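Local coordinates for endoglucanase A (Clostridium acetobutylicum, PDB 3IK2), which probably hydrolyses internal beta-1,4-glucosidic bonds of cellulose and related glucans, as a family 44 endoglucanase, at residues S62-Y65 with W66-Y70; A86-D89 with K90-M94; P330-P333 with K334-S338; L371-F374 with G375-V379. One frame throughout, in Å; residues are numbered along the deposited sequence.

The four contacts are short-range, each within a helix or at one of its ends, and they form two pairs on the TIM-like barrel. Contacts 1 and 2 have centres about 17 Å apart and touch where the Tyr70 ring meets Phe87. Contacts 3 and 4, about 13 Å between centres, meet where Ile332 packs on Val379 and Lys336 NZ lies 2.7 Å from Gly378 O. The pairs stand well apart: the centres of contacts 1 and 3 are about 37 Å from each other, on opposite sides of the chain's centre, and contacts 2 and 4 are about 26 Å apart. None of the four includes a ligand of the calcium ion, which Glu48, Asp144, Asp147 and Ser149 surround.

Contact 1 (S62-Y65 with W66-Y70)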
loop_
_atom_site.group_PDB
_atom_site.type_symbol
_atom_site.label_atom_id
_atom_site.label_comp_id
_atom_site.label_asym_id
_atom_site.label_seq_id
_atom_site.Cartn_x
_atom_site.Cartn_y
_atom_site.Cartn_z
ATOM N N SER A 62 17.172 -10.432 18.041
ATOM C CA SER A 62 18.152 -10.004 17.055
ATOM C C SER A 62 18.668 -11.234 16.323
ATOM O O SER A 62 19.152 -12.192 16.944
ATOM C CB SER A 62 19.307 -9.273 17.725
ATOM O OG SER A 62 18.949 -7.939 17.993
ATOM N N ASP A 63 18.570 -11.201 14.998
ATOM C CA ASP A 63 18.748 -12.413 14.236
ATOM C C ASP A 63 18.941 -12.154 12.733
ATOM O O ASP A 63 19.007 -10.998 12.264
ATOM C CB ASP A 63 17.556 -13.366 14.490
ATOM C CG ASP A 63 16.234 -12.763 14.050
ATOM O OD1 ASP A 63 16.266 -11.851 13.190
ATOM O OD2 ASP A 63 15.172 -13.181 14.560
ATOM N N ASN A 64 19.013 -13.243 11.986
ATOM C CA ASN A 64 19.240 -13.191 10.549
ATOM C C ASN A 64 17.918 -13.284 9.759
ATOM O O ASN A 64 17.923 -13.669 8.602
ATOM C CB ASN A 64 20.152 -14.354 10.129
ATOM C CG ASN A 64 19.470 -15.735 10.308
ATOM O OD1 ASN A 64 18.345 -15.835 10.795
ATOM N ND2 ASN A 64 20.156 -16.788 9.903
ATOM N N TYR A 65 16.803 -12.917 10.385
ATOM C CA TYR A 65 15.471 -13.112 9.797
ATOM C C TYR A 65 15.344 -12.537 8.374
ATOM O O TYR A 65 14.828 -13.189 7.459
ATOM C CB TYR A 65 14.387 -12.521 10.719
ATOM C CG TYR A 65 12.982 -12.582 10.132
ATOM C CD1 TYR A 65 12.258 -13.774 10.132
ATOM C CD2 TYR A 65 12.375 -11.429 9.586
ATOM C CE1 TYR A 65 10.958 -13.834 9.584
ATOM C CE2 TYR A 65 11.101 -11.473 9.035
ATOM C CZ TYR A 65 10.397 -12.680 9.029
ATOM O OH TYR A 65 9.126 -12.727 8.491
ATOM N N TRP A 66 15.816 -11.307 8.185
ATOM C CA TRP A 66 15.703 -10.702 6.861
ATOM C C TRP A 66 16.607 -11.376 5.795
ATOM O O TRP A 66 16.202 -11.487 4.630
ATOM C CB TRP A 66 15.799 -9.157 6.913
ATOM C CG TRP A 66 14.417 -8.504 6.853
ATOM C CD1 TRP A 66 13.211 -9.137 7.033
ATOM C CD2 TRP A 66 14.106 -7.110 6.620
ATOM N NE1 TRP A 66 12.181 -8.236 6.910
ATOM C CE2 TRP A 66 12.695 -6.987 6.663
ATOM C CE3 TRP A 66 14.881 -5.960 6.393
ATOM C CZ2 TRP A 66 12.022 -5.743 6.480
ATOM C CZ3 TRP A 66 14.214 -4.717 6.201
ATOM C CH2 TRP A 66 12.798 -4.625 6.260
ATOM N N LEU A 67 17.786 -11.853 6.201
ATOM C CA LEU A 67 18.624 -12.694 5.318
ATOM C C LEU A 67 17.893 -13.939 4.789
ATOM O O LEU A 67 17.977 -14.240 3.612
ATOM C CB LEU A 67 19.948 -13.095 6.004
ATOM C CG LEU A 67 20.966 -11.963 6.203
ATOM C CD1 LEU A 67 22.031 -12.362 7.208
ATOM C CD2 LEU A 67 21.633 -11.614 4.885
ATOM N N THR A 68 17.158 -14.638 5.661
ATOM C CA THR A 68 16.419 -15.835 5.237
ATOM C C THR A 68 15.153 -15.517 4.434
ATOM O O THR A 68 14.933 -16.114 3.394
ATOM C CB THR A 68 16.140 -16.840 6.429
ATOM O OG1 THR A 68 15.207 -16.271 7.370
ATOM C CG2 THR A 68 17.448 -17.173 7.154
ATOM N N LEU A 69 14.349 -14.558 4.908
ATOM C CA LEU A 69 13.142 -14.110 4.241
ATOM C C LEU A 69 13.378 -13.678 2.791
ATOM O O LEU A 69 12.549 -13.944 1.905
ATOM C CB LEU A 69 12.447 -12.989 5.048
ATOM C CG LEU A 69 11.063 -12.532 4.558
ATOM C CD1 LEU A 69 10.046 -13.681 4.648
ATOM C CD2 LEU A 69 10.530 -11.259 5.262
ATOM N N TYR A 70 14.482 -13.003 2.547
ATOM C CA TYR A 70 14.775 -12.485 1.201
ATOM C C TYR A 70 15.721 -13.394 0.406
ATOM O O TYR A 70 16.161 -13.039 -0.687
ATOM C CB TYR A 70 15.225 -11.011 1.274
ATOM C CG TYR A 70 14.058 -10.134 1.689
ATOM C CD1 TYR A 70 13.881 -9.737 3.007
ATOM C CD2 TYR A 70 13.090 -9.756 0.757
ATOM C CE1 TYR A 70 12.754 -8.954 3.386
ATOM C CE2 TYR A 70 11.956 -8.986 1.128
ATOM C CZ TYR A 70 11.796 -8.601 2.441
ATOM O OH TYR A 70 10.694 -7.845 2.784
HETATM O O HOH W 1 18.097 -9.701 9.772
#
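Tyr65 O is gripped twice from the following turn: the backbone N of Leu69 donates to it at 2.9 Å, and the hydroxyl Thr68 OG1 at 3.1 Å. The second donor comes in from the flank, tilted 30° from the carbonyl plane, because chi1 of 68° places OG1 between the backbone N and carbonyl carbon of Thr68. One residue earlier, Asn64 O takes the backbone N of Thr68 at 3.2 Å. Asn64 stands at the N-cap position, but its amide makes no capping bond and instead crosses the Thr68 methyl CG2 at about a right angle. The first amides of the helix are met by other groups. Tyr65 N donates to Asp63 OD1 at 3.0 Å, an Asx turn in which the donor lies above the carboxylate plane, and OD1 also takes part in a salt bridge with Arg41. Trp66 N donates to a water that itself donates to Asp63 O. The Tyr65 side chain runs alongside that of Leu69, pointing the same way, with Leu69 CB over one ring face and CD2 3.8 Å from CE2 of Tyr65. Tyr65 and Trp66 meet rim to rim, CD2 to CD1 at 3.5 Å. The turn thus joins strand 61-63 to helix 65-69; Trp66 of the helix, and Tyr70 just past its end, pack against Ile37 of strand 34-37, and Leu67 packs on helix 82-93.

Contact 2 (A86-D89 with K90-M94)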
loop_
_atom_site.group_PDB
_atom_site.type_symbol
_atom_site.label_atom_id
_atom_site.label_comp_id
_atom_site.label_asym_id
_atom_site.label_seq_id
_atom_site.Cartn_x
_atom_site.Cartn_y
_atom_site.Cartn_z
ATOM N N ALA A 86 19.041 -8.337 -2.964
ATOM C CA ALA A 86 18.264 -9.524 -3.357
ATOM C C ALA A 86 16.827 -9.088 -3.703
ATOM O O ALA A 86 16.291 -9.461 -4.745
ATOM C CB ALA A 86 18.260 -10.587 -2.249
ATOM N N PHE A 87 16.227 -8.295 -2.809
ATOM C CA PHE A 87 14.896 -7.721 -3.027
ATOM C C PHE A 87 14.754 -6.963 -4.363
ATOM O O PHE A 87 13.910 -7.313 -5.188
ATOM C CB PHE A 87 14.463 -6.842 -1.844
ATOM C CG PHE A 87 13.134 -6.185 -2.048
ATOM C CD1 PHE A 87 11.963 -6.887 -1.835
ATOM C CD2 PHE A 87 13.054 -4.840 -2.448
ATOM C CE1 PHE A 87 10.725 -6.269 -2.041
ATOM C CE2 PHE A 87 11.806 -4.224 -2.667
ATOM C CZ PHE A 87 10.656 -4.949 -2.456
ATOM N N HIS A 88 15.562 -5.932 -4.584
ATOM C CA HIS A 88 15.420 -5.149 -5.830
ATOM C C HIS A 88 15.810 -5.922 -7.087
ATOM O O HIS A 88 15.250 -5.686 -8.155
ATOM C CB HIS A 88 16.154 -3.804 -5.778
ATOM C CG HIS A 88 15.854 -2.924 -6.965
ATOM N ND1 HIS A 88 14.573 -2.561 -7.317
ATOM C CD2 HIS A 88 16.669 -2.334 -7.871
ATOM C CE1 HIS A 88 14.608 -1.807 -8.401
ATOM N NE2 HIS A 88 15.873 -1.642 -8.749
ATOM N N ASP A 89 16.766 -6.837 -6.960
ATOM C CA ASP A 89 17.116 -7.744 -8.064
ATOM C C ASP A 89 15.916 -8.575 -8.516
ATOM O O ASP A 89 15.742 -8.807 -9.721
ATOM C CB ASP A 89 18.234 -8.707 -7.645
ATOM C CG ASP A 89 19.599 -8.080 -7.685
ATOM O OD1 ASP A 89 19.729 -6.900 -8.074
ATOM O OD2 ASP A 89 20.561 -8.765 -7.299
ATOM N N LYS A 90 15.121 -9.049 -7.540
ATOM C CA LYS A 90 13.927 -9.823 -7.827
ATOM C C LYS A 90 12.854 -8.943 -8.473
ATOM O O LYS A 90 12.220 -9.365 -9.418
ATOM C CB LYS A 90 13.413 -10.518 -6.566
ATOM C CG LYS A 90 12.502 -11.727 -6.839
ATOM C CD LYS A 90 12.088 -12.385 -5.492
ATOM C CE LYS A 90 10.933 -13.380 -5.632
ATOM N NZ LYS A 90 10.316 -13.769 -4.241
ATOM N N SER A 91 12.678 -7.714 -7.982
ATOM C CA SER A 91 11.799 -6.743 -8.642
ATOM C C SER A 91 12.159 -6.630 -10.116
ATOM O O SER A 91 11.291 -6.680 -10.960
ATOM C CB SER A 91 11.893 -5.342 -7.984
ATOM O OG SER A 91 11.135 -5.261 -6.786
ATOM N N LEU A 92 13.440 -6.445 -10.414
ATOM C CA LEU A 92 13.911 -6.313 -11.808
ATOM C C LEU A 92 13.712 -7.581 -12.673
ATOM O O LEU A 92 13.279 -7.482 -13.828
ATOM C CB LEU A 92 15.364 -5.855 -11.836
ATOM C CG LEU A 92 15.597 -4.416 -11.344
ATOM C CD1 LEU A 92 17.076 -4.157 -11.118
ATOM C CD2 LEU A 92 15.006 -3.357 -12.275
ATOM N N ALA A 93 14.010 -8.745 -12.096
ATOM C CA ALA A 93 13.783 -10.024 -12.738
ATOM C C ALA A 93 12.316 -10.240 -13.034
ATOM O O ALA A 93 12.011 -10.900 -13.996
ATOM C CB ALA A 93 14.292 -11.157 -11.869
ATOM N N MET A 94 11.416 -9.731 -12.184
ATOM C CA MET A 94 9.980 -9.948 -12.347
ATOM C C MET A 94 9.392 -8.944 -13.317
ATOM O O MET A 94 8.227 -9.043 -13.670
ATOM C CB MET A 94 9.241 -9.797 -11.019
ATOM C CG MET A 94 9.529 -10.886 -9.958
ATOM S SD MET A 94 8.706 -10.501 -8.377
ATOM C CE MET A 94 10.075 -10.546 -7.307
#
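Phe87 O is held by two groups: the backbone N of Ser91, one helical turn on, donates to it at 3.1 Å, and Arg35 NH1 adds a bond from strand 34-37. The same arginine reaches Ser91 OG, which also bonds Ser99 OG. Three more i to i+4 backbone bonds flank it, from Lys90 N to Ala86 O, Leu92 N to His88 O (3.0 Å) and Ala93 N to Asp89 O (2.9 Å). Among the side chains, His88 and Leu92 meet by a CH-pi contact. With CG of His88 anti to its own N (chi1 -172°), the imidazole swings along the helix and Leu92 CG settles over one face, 4.1 Å from the ring centroid. The methyl CD1 of Leu92 closes on His88 NE2 at 3.7 Å, while Ser91 CB comes to ND1 at 3.9 Å. Outward from this, Lys90 extends to a salt bridge with Asp26, and Asp89 OD1 bonds Tyr163 OH. Because His88 NE2 hydrogen-bonds the carbonyl oxygen of Lys170, which can only accept, NE2 probably carries a hydrogen; with ND1 bonded to Ser99 OG as well, both nitrogens are satisfied and the two bonds would hold the ring's rotation.

Contact 3 (P330-P333 with K334-S338); sequences PLIP and KVKSS
The first turns of helix 331-342 are built here, starting from Pro330 at the N-cap position, which follows a cis peptide bond and lies beside Lys334. The backbone bond from Lys334 N to Pro330 O is weak, and the close approach of the lysine's end to this proline is doubtful. The next bonds are sounder: Val335 N to Leu331 O at 3.0 Å, Lys336 N to Ile332 O at 2.8 Å and Ser337 N to Pro333 O at 2.9 Å. Pro333 lacks an N-H, but in the first turn such a hydrogen would have no helical acceptor, so the ring costs the helix no bond. On the inner side Leu331 and Val335 meet at an oblique angle, CD1 to CG2 at 3.9 Å. Ile332 and Lys336 instead run side by side: the lysine bends at chi2 (83°), and its CD passes 4.1 Å from Ile332 CG2. A glycerol, probably from the crystallisation liquor, hydrogen-bonds Lys334 O, Ser337 OG and Ser338 OG. Leu331 and Val335 pack on both strand 273-278 and strand 347-353, and Ile332 on the latter; these are the two strands this helix connects, in the beta-alpha-beta crossover of a TIM barrel.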
loop_
_atom_site.group_PDB
_atom_site.type_symbol
_atom_site.label_atom_id
_atom_site.label_comp_id
_atom_site.label_asym_id
_atom_site.label_seq_id
_atom_site.Cartn_x
_atom_site.Cartn_y
_atom_site.Cartn_z
ATOM N N PRO A 330 -15.311 9.724 4.794
ATOM C CA PRO A 330 -14.510 8.685 4.153
ATOM C C PRO A 330 -13.031 9.061 4.087
ATOM O O PRO A 330 -12.710 10.218 3.888
ATOM C CB PRO A 330 -15.129 8.596 2.750
ATOM C CG PRO A 330 -15.621 9.992 2.478
ATOM C CD PRO A 330 -16.216 10.374 3.827
ATOM N N LEU A 331 -12.141 8.074 4.238
ATOM C CA LEU A 331 -10.707 8.368 4.396
ATOM C C LEU A 331 -10.022 9.117 3.241
ATOM O O LEU A 331 -9.297 10.105 3.487
ATOM C CB LEU A 331 -9.887 7.103 4.768
ATOM C CG LEU A 331 -8.409 7.313 5.180
ATOM C CD1 LEU A 331 -8.247 8.156 6.480
ATOM C CD2 LEU A 331 -7.675 5.972 5.302
ATOM N N ILE A 332 -10.188 8.644 2.003
ATOM C CA ILE A 332 -9.434 9.263 0.918
ATOM C C ILE A 332 -9.838 10.731 0.619
ATOM O O ILE A 332 -8.953 11.570 0.467
ATOM C CB ILE A 332 -9.367 8.377 -0.384
ATOM C CG1 ILE A 332 -8.595 7.077 -0.106
ATOM C CG2 ILE A 332 -8.717 9.176 -1.555
ATOM C CD1 ILE A 332 -8.679 6.019 -1.263
ATOM N N PRO A 333 -11.163 11.040 0.519
ATOM C CA PRO A 333 -11.548 12.462 0.380
ATOM C C PRO A 333 -11.037 13.388 1.511
ATOM O O PRO A 333 -10.681 14.531 1.256
ATOM C CB PRO A 333 -13.094 12.404 0.350
ATOM C CG PRO A 333 -13.384 11.057 -0.307
ATOM C CD PRO A 333 -12.339 10.152 0.391
ATOM N N LYS A 334 -10.995 12.884 2.735
ATOM C CA LYS A 334 -10.464 13.617 3.886
ATOM C C LYS A 334 -8.987 13.884 3.781
ATOM O O LYS A 334 -8.521 14.974 4.072
ATOM C CB LYS A 334 -10.722 12.821 5.149
ATOM C CG LYS A 334 -11.873 13.350 6.027
ATOM C CD LYS A 334 -13.049 13.869 5.256
ATOM C CE LYS A 334 -13.715 12.716 4.507
ATOM N NZ LYS A 334 -15.070 13.034 4.044
ATOM N N VAL A 335 -8.245 12.865 3.371
ATOM C CA VAL A 335 -6.817 12.971 3.253
ATOM C C VAL A 335 -6.495 13.878 2.063
ATOM O O VAL A 335 -5.588 14.689 2.122
ATOM C CB VAL A 335 -6.170 11.585 3.119
ATOM C CG1 VAL A 335 -4.705 11.715 2.754
ATOM C CG2 VAL A 335 -6.311 10.801 4.409
ATOM N N LYS A 336 -7.251 13.723 0.989
ATOM C CA LYS A 336 -7.129 14.523 -0.228
ATOM C C LYS A 336 -7.392 16.014 0.021
ATOM O O LYS A 336 -6.659 16.852 -0.452
ATOM C CB LYS A 336 -8.088 13.960 -1.270
ATOM C CG LYS A 336 -7.509 13.843 -2.650
ATOM C CD LYS A 336 -6.717 12.575 -2.814
ATOM C CE LYS A 336 -5.630 12.827 -3.813
ATOM N NZ LYS A 336 -5.109 11.581 -4.406
ATOM N N SER A 337 -8.431 16.339 0.781
ATOM C CA SER A 337 -8.650 17.705 1.280
ATOM C C SER A 337 -7.474 18.263 2.099
ATOM O O SER A 337 -7.069 19.434 1.926
ATOM C CB SER A 337 -9.925 17.744 2.140
ATOM O OG SER A 337 -9.815 18.717 3.162
ATOM N N SER A 338 -6.943 17.462 3.020
ATOM C CA SER A 338 -5.735 17.854 3.731
ATOM C C SER A 338 -4.551 18.142 2.784
ATOM O O SER A 338 -3.876 19.150 2.961
ATOM C CB SER A 338 -5.357 16.826 4.781
ATOM O OG SER A 338 -6.415 16.622 5.701
#

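Contact 4 (L371-F374 with G375-V379); sequences LGVF and GKYGV
Four backbone bonds tie residues 371-374 to 375-379. Three are helical i to i+4 bonds: Gly375 N to Leu371 O at 3.2 Å, Lys376 N to Gly372 O at 2.8 Å, and Tyr377 N to Val373 O, also 2.8 Å. The fourth spans five residues, Val379 N donating to Phe374 O at 3.0 Å in the carbonyl plane. It closes the chain back over Gly378, whose phi of 70° is left-handed, and resembles the 6-to-1 bond of a Schellman motif, without the 5-to-2 bond that would complete one. Apolar contacts follow the same pairing. Phe374 and Val379, on either side of that last bond, meet CB to CB at 3.7 Å, and Val379 CG2 lies 3.9 Å from Phe374 CD1. Val373 and Tyr377 cross at a slant, CG1 of the valine 3.8 Å from CD2 of the tyrosine. As for the aromatic groups, the Tyr377 ring turns its edge to Val373 O, with CD2 at 3.2 Å, while Lys376 CG lies over one of its faces. Trp311 meets this ring too, and Phe374 stands edge-to-face with Tyr353. Val373, Tyr377 and Val379 all pack on Ile332 of helix 331-342. Chemically, the carbonyls of residues 371 to 374 all receive backbone donors, the last from beyond the helix end, and this bond, backed by the Phe374-Val379 pair, turns the chain from helix 361-376 into strand 379-384.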
loop_
_atom_site.group_PDB
_atom_site.type_symbol
_atom_site.label_atom_id
_atom_site.label_comp_id
_atom_site.label_asym_id
_atom_site.label_seq_id
_atom_site.Cartn_x
_atom_site.Cartn_y
_atom_site.Cartn_z
ATOM N N LEU A 371 -8.583 -2.374 -4.787
ATOM C CA LEU A 371 -7.790 -2.054 -5.999
ATOM C C LEU A 371 -8.518 -1.109 -6.945
ATOM O O LEU A 371 -7.905 -0.178 -7.457
ATOM C CB LEU A 371 -7.370 -3.324 -6.753
ATOM C CG LEU A 371 -6.410 -4.197 -5.920
ATOM C CD1 LEU A 371 -6.205 -5.596 -6.557
ATOM C CD2 LEU A 371 -5.053 -3.480 -5.653
ATOM N N GLY A 372 -9.827 -1.322 -7.145
ATOM C CA GLY A 372 -10.683 -0.364 -7.890
ATOM C C GLY A 372 -10.700 1.027 -7.271
ATOM O O GLY A 372 -10.479 2.036 -7.970
ATOM N N VAL A 373 -10.926 1.068 -5.957
ATOM C CA VAL A 373 -10.892 2.319 -5.175
ATOM C C VAL A 373 -9.596 3.125 -5.315
ATOM O O VAL A 373 -9.642 4.343 -5.581
ATOM C CB VAL A 373 -11.177 2.073 -3.651
ATOM C CG1 VAL A 373 -10.974 3.358 -2.861
ATOM C CG2 VAL A 373 -12.611 1.576 -3.439
ATOM N N PHE A 374 -8.456 2.461 -5.091
ATOM C CA PHE A 374 -7.134 3.085 -5.230
ATOM C C PHE A 374 -6.998 3.737 -6.615
ATOM O O PHE A 374 -6.460 4.830 -6.738
ATOM C CB PHE A 374 -5.974 2.091 -5.071
ATOM C CG PHE A 374 -5.896 1.392 -3.747
ATOM C CD1 PHE A 374 -6.376 1.968 -2.582
ATOM C CD2 PHE A 374 -5.282 0.136 -3.667
ATOM C CE1 PHE A 374 -6.281 1.288 -1.355
ATOM C CE2 PHE A 374 -5.181 -0.539 -2.450
ATOM C CZ PHE A 374 -5.681 0.040 -1.291
ATOM N N GLY A 375 -7.457 3.035 -7.647
ATOM C CA GLY A 375 -7.371 3.520 -9.010
ATOM C C GLY A 375 -8.352 4.628 -9.329
ATOM O O GLY A 375 -8.031 5.536 -10.066
ATOM N N LYS A 376 -9.561 4.542 -8.795
ATOM C CA LYS A 376 -10.572 5.545 -9.074
ATOM C C LYS A 376 -10.312 6.847 -8.322
ATOM O O LYS A 376 -10.546 7.945 -8.851
ATOM C CB LYS A 376 -11.978 5.013 -8.764
ATOM C CG LYS A 376 -13.087 6.061 -8.909
ATOM C CD LYS A 376 -14.423 5.369 -8.775
ATOM C CE LYS A 376 -15.600 6.335 -8.899
ATOM N NZ LYS A 376 -16.831 5.579 -8.538
ATOM N N TYR A 377 -9.802 6.716 -7.097
ATOM C CA TYR A 377 -9.590 7.888 -6.260
ATOM C C TYR A 377 -8.178 8.420 -6.126
ATOM O O TYR A 377 -7.866 9.070 -5.132
ATOM C CB TYR A 377 -10.222 7.651 -4.893
ATOM C CG TYR A 377 -11.691 7.452 -5.034
ATOM C CD1 TYR A 377 -12.545 8.540 -5.246
ATOM C CD2 TYR A 377 -12.235 6.181 -5.014
ATOM C CE1 TYR A 377 -13.913 8.342 -5.399
ATOM C CE2 TYR A 377 -13.561 5.981 -5.171
ATOM C CZ TYR A 377 -14.405 7.065 -5.350
ATOM O OH TYR A 377 -15.742 6.851 -5.507
ATOM N N GLY A 378 -7.327 8.224 -7.133
ATOM C CA GLY A 378 -6.035 8.924 -7.116
ATOM C C GLY A 378 -5.004 8.481 -6.056
ATOM O O GLY A 378 -4.195 9.287 -5.583
ATOM N N VAL A 379 -5.027 7.208 -5.683
ATOM C CA VAL A 379 -3.893 6.599 -4.924
ATOM C C VAL A 379 -2.733 6.314 -5.885
ATOM O O VAL A 379 -2.924 5.718 -6.950
ATOM C CB VAL A 379 -4.361 5.326 -4.178
ATOM C CG1 VAL A 379 -3.231 4.586 -3.522
ATOM C CG2 VAL A 379 -5.429 5.715 -3.127
#